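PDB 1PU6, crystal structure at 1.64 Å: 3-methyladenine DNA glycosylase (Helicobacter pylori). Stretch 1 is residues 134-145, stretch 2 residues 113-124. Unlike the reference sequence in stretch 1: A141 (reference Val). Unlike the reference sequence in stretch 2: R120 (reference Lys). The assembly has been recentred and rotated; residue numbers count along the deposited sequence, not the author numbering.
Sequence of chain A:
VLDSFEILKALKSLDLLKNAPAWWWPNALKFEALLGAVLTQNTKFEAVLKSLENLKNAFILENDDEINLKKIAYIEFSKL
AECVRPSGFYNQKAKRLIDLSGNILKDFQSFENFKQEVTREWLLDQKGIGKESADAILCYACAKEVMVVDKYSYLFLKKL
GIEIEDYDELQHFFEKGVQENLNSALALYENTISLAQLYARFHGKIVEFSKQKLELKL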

# COMPACT_ATOMS: atom_id res chain seq x y z
N ALA A 134 0.58 5.07 5.11
CA ALA A 134 -0.63 5.93 4.87
C ALA A 134 -0.94 5.98 3.35
O ALA A 134 -2.11 5.86 2.92
CB ALA A 134 -0.39 7.35 5.34
N ASP A 135 0.09 6.17 2.55
CA ASP A 135 -0.17 6.25 1.08
C ASP A 135 -0.61 4.91 0.49
O ASP A 135 -1.44 4.88 -0.46
CB ASP A 135 1.07 6.76 0.41
CG ASP A 135 1.28 8.25 0.64
OD1 ASP A 135 2.41 8.75 0.44
OD2 ASP A 135 0.37 8.99 1.12
N ALA A 136 -0.08 3.81 1.02
CA ALA A 136 -0.51 2.48 0.53
C ALA A 136 -1.98 2.24 0.88
O ALA A 136 -2.74 1.65 0.08
CB ALA A 136 0.39 1.36 1.11
N ILE A 137 -2.42 2.72 2.05
CA ILE A 137 -3.85 2.62 2.37
C ILE A 137 -4.66 3.48 1.36
O ILE A 137 -5.68 3.04 0.78
CB ILE A 137 -4.10 3.10 3.83
CG1 ILE A 137 -3.48 2.11 4.83
CG2 ILE A 137 -5.66 3.34 4.09
CD1 ILE A 137 -3.41 2.64 6.31
N LEU A 138 -4.22 4.75 1.14
CA LEU A 138 -4.98 5.63 0.21
C LEU A 138 -5.10 5.05 -1.23
O LEU A 138 -6.20 5.07 -1.86
CB LEU A 138 -4.34 7.01 0.09
CG LEU A 138 -4.48 7.83 1.37
CD1 LEU A 138 -3.60 9.08 1.35
CD2 LEU A 138 -5.92 8.22 1.73
N CYS A 139 -3.99 4.53 -1.74
CA CYS A 139 -4.01 3.96 -3.10
C CYS A 139 -4.68 2.59 -3.14
O CYS A 139 -5.67 2.39 -3.85
CB CYS A 139 -2.54 3.85 -3.65
SG CYS A 139 -2.51 3.18 -5.30
N TYR A 140 -4.14 1.62 -2.39
CA TYR A 140 -4.52 0.22 -2.57
C TYR A 140 -5.75 -0.22 -1.78
O TYR A 140 -6.30 -1.28 -2.07
CB TYR A 140 -3.36 -0.71 -2.18
CG TYR A 140 -2.17 -0.48 -3.09
CD1 TYR A 140 -2.15 -1.09 -4.39
CD2 TYR A 140 -1.05 0.24 -2.64
CE1 TYR A 140 -1.04 -0.97 -5.23
CE2 TYR A 140 0.09 0.39 -3.50
CZ TYR A 140 0.06 -0.22 -4.78
OH TYR A 140 1.15 -0.03 -5.60
N ALA A 141 -6.14 0.56 -0.78
CA ALA A 141 -7.42 0.30 -0.11
C ALA A 141 -8.51 1.26 -0.56
O ALA A 141 -9.64 0.83 -0.65
CB ALA A 141 -7.31 0.28 1.43
N CYS A 142 -8.20 2.53 -0.83
CA CYS A 142 -9.25 3.56 -1.08
C CYS A 142 -9.37 4.02 -2.54
O CYS A 142 -10.26 4.85 -2.87
CB CYS A 142 -9.02 4.81 -0.20
SG CYS A 142 -8.93 4.37 1.57
N ALA A 143 -8.50 3.52 -3.40
CA ALA A 143 -8.52 3.93 -4.82
C ALA A 143 -8.32 5.43 -5.08
O ALA A 143 -8.91 5.98 -6.06
CB ALA A 143 -9.80 3.36 -5.55
N LYS A 144 -7.50 6.08 -4.24
CA LYS A 144 -7.17 7.50 -4.44
C LYS A 144 -5.99 7.67 -5.36
O LYS A 144 -5.15 6.73 -5.50
CB LYS A 144 -6.75 8.17 -3.12
CG LYS A 144 -7.74 8.07 -2.03
CD LYS A 144 -8.98 8.72 -2.34
CE LYS A 144 -9.73 8.88 -1.00
NZ LYS A 144 -10.99 9.61 -1.26
N GLU A 145 -5.92 8.85 -5.99
CA GLU A 145 -4.83 9.15 -6.95
C GLU A 145 -3.57 9.54 -6.20
O GLU A 145 -3.24 10.70 -6.09
CB GLU A 145 -5.24 10.24 -7.98
CG GLU A 145 -6.39 9.77 -8.87
CD GLU A 145 -7.05 10.89 -9.70
OE1 GLU A 145 -7.88 10.51 -10.59
OE2 GLU A 145 -6.80 12.14 -9.46
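Stretch 2, residues 113-124: NFKQEVTREWLL

Two helical segments near each other in sequence often pack by a common rule: apolar side chains fill the middle, while charged groups and exposed backbone carbonyls fasten the ends. The pairing of 113-124 with 134-145 illustrates it. Stretch 1 enters as a helix already under way, takes a wider pi-type turn at 137-141, and leaves helical geometry at A143, which has positive phi. Stretch 2 closes one helix at 113-117, passes through V118 and T119 in extended conformation, and starts a second helix at 120-124, whose first turn is capped by T119 OG1 accepting from W122 N at 3.2 Å. This second helix runs at 133° to helix 134-141, nearer antiparallel than parallel, with the axes 9.6 Å apart at closest approach. The register runs in the opposite sense along the two chain segments: A134 lies by L123 (CA to CA 5.7 Å) and C142 by K115 (CA to CA 4.7 Å), the latter in helix 113-117.

The apolar layer is continuous. A134 CB meets L123 CB at 3.9 Å, a close fit between two side chains that both point toward the opposing segment. L123 CD1 also reaches I137 CG2 (4.0 Å) and L138 CD2 (3.9 Å), and L138 CD2 touches V118 CG1 at 3.8 Å. I137 CG2 approaches the edge of the F114 ring, 3.9 Å from F114 CZ. C142 SG lies obliquely to the same ring, 3.8 Å from F114 CE2, and 3.9 Å from V118 CG1.

Polar contacts flank this layer. R120 and D135 form a two-pronged salt bridge, R120 NE to D135 OD2 and R120 NH2 to D135 OD1, both 2.9 Å, with the carboxylate at the guanidinium edge. K144 answers the end of helix 113-117, where carbonyls lack helical partners: K144 NZ donates to Q116 O at 3.0 Å and weakly to K115 O at 3.4 Å. One water donates to K115 O (3.0 Å) and C142 O (2.7 Å), joining the two backbones.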

# COMPACT_ATOMS: atom_id res chain seq x y z
N ASN A 113 -17.58 4.55 4.15
CA ASN A 113 -17.45 6.00 4.20
C ASN A 113 -16.01 6.43 4.35
O ASN A 113 -15.60 7.45 3.74
CB ASN A 113 -18.31 6.58 5.33
CG ASN A 113 -18.47 8.08 5.24
OD1 ASN A 113 -18.87 8.65 4.17
ND2 ASN A 113 -18.18 8.77 6.36
N PHE A 114 -15.23 5.67 5.12
CA PHE A 114 -13.80 5.95 5.27
C PHE A 114 -13.12 6.02 3.90
O PHE A 114 -12.32 6.92 3.63
CB PHE A 114 -13.15 4.81 6.15
CG PHE A 114 -11.63 4.73 6.10
CD1 PHE A 114 -10.81 5.50 6.96
CD2 PHE A 114 -11.02 3.78 5.27
CE1 PHE A 114 -9.39 5.36 6.93
CE2 PHE A 114 -9.61 3.64 5.21
CZ PHE A 114 -8.80 4.40 6.06
N LYS A 115 -13.41 5.05 3.02
CA LYS A 115 -12.71 5.02 1.75
C LYS A 115 -13.02 6.28 0.95
O LYS A 115 -12.18 6.73 0.21
CB LYS A 115 -13.10 3.78 0.90
CG LYS A 115 -12.59 2.46 1.42
CD LYS A 115 -12.90 1.28 0.47
CE LYS A 115 -14.21 0.68 0.73
NZ LYS A 115 -14.53 -0.43 -0.28
N GLN A 116 -14.22 6.84 1.12
CA GLN A 116 -14.58 8.07 0.43
C GLN A 116 -13.97 9.32 1.04
O GLN A 116 -13.55 10.21 0.28
CB GLN A 116 -16.10 8.21 0.35
CG GLN A 116 -16.62 9.41 -0.42
CD GLN A 116 -18.16 9.50 -0.40
OE1 GLN A 116 -18.84 8.60 -0.91
NE2 GLN A 116 -18.70 10.56 0.22
N GLU A 117 -13.90 9.42 2.37
CA GLU A 117 -13.61 10.69 3.04
C GLU A 117 -12.24 10.83 3.68
O GLU A 117 -11.86 11.97 4.05
CB GLU A 117 -14.68 10.99 4.09
CG GLU A 117 -16.12 11.04 3.56
CD GLU A 117 -16.44 12.29 2.75
OE1 GLU A 117 -17.51 12.29 2.08
OE2 GLU A 117 -15.65 13.29 2.80
N VAL A 118 -11.52 9.71 3.85
CA VAL A 118 -10.22 9.78 4.52
C VAL A 118 -9.22 10.71 3.78
O VAL A 118 -9.25 10.81 2.55
CB VAL A 118 -9.63 8.36 4.75
CG1 VAL A 118 -9.26 7.72 3.47
CG2 VAL A 118 -8.46 8.41 5.77
N THR A 119 -8.39 11.40 4.57
CA THR A 119 -7.28 12.18 4.03
C THR A 119 -5.95 11.62 4.53
O THR A 119 -5.88 10.94 5.59
CB THR A 119 -7.33 13.64 4.44
OG1 THR A 119 -7.23 13.74 5.87
CG2 THR A 119 -8.64 14.27 4.08
N ARG A 120 -4.89 11.91 3.79
CA ARG A 120 -3.57 11.49 4.21
C ARG A 120 -3.23 12.00 5.65
O ARG A 120 -2.66 11.25 6.46
CB ARG A 120 -2.55 12.01 3.22
CG ARG A 120 -1.18 11.44 3.51
CD ARG A 120 -0.12 12.29 2.93
NE ARG A 120 1.03 11.51 2.47
CZ ARG A 120 2.26 11.99 2.36
NH1 ARG A 120 2.57 13.24 2.78
NH2 ARG A 120 3.22 11.19 1.82
N GLU A 121 -3.58 13.25 5.93
CA GLU A 121 -3.20 13.81 7.24
C GLU A 121 -3.94 13.12 8.39
O GLU A 121 -3.37 12.96 9.49
CB GLU A 121 -3.42 15.33 7.22
CG GLU A 121 -2.46 16.03 6.24
CD GLU A 121 -2.88 15.87 4.74
OE1 GLU A 121 -1.94 15.87 3.86
OE2 GLU A 121 -4.12 15.69 4.39
N TRP A 122 -5.20 12.72 8.14
CA TRP A 122 -5.91 11.95 9.15
C TRP A 122 -5.13 10.62 9.47
O TRP A 122 -4.91 10.25 10.64
CB TRP A 122 -7.34 11.65 8.63
CG TRP A 122 -8.19 11.02 9.74
CD1 TRP A 122 -9.06 11.68 10.60
CD2 TRP A 122 -8.27 9.62 10.09
NE1 TRP A 122 -9.60 10.79 11.50
CE2 TRP A 122 -9.20 9.51 11.16
CE3 TRP A 122 -7.67 8.45 9.58
CZ2 TRP A 122 -9.49 8.25 11.80
CZ3 TRP A 122 -8.00 7.19 10.18
CH2 TRP A 122 -8.88 7.13 11.30
N LEU A 123 -4.65 9.96 8.43
CA LEU A 123 -3.92 8.65 8.64
C LEU A 123 -2.57 8.90 9.39
O LEU A 123 -2.20 8.12 10.31
CB LEU A 123 -3.65 7.99 7.30
CG LEU A 123 -4.93 7.39 6.69
CD1 LEU A 123 -4.65 7.05 5.20
CD2 LEU A 123 -5.41 6.11 7.48
N LEU A 124 -1.89 9.99 9.03
CA LEU A 124 -0.61 10.31 9.70
C LEU A 124 -0.80 10.67 11.18
O LEU A 124 0.15 10.54 11.98
CB LEU A 124 0.16 11.43 8.98
CG LEU A 124 0.60 10.97 7.58
CD1 LEU A 124 1.09 12.23 6.81
CD2 LEU A 124 1.70 9.86 7.60
O HOH W 1 -12.37 6.46 -2.74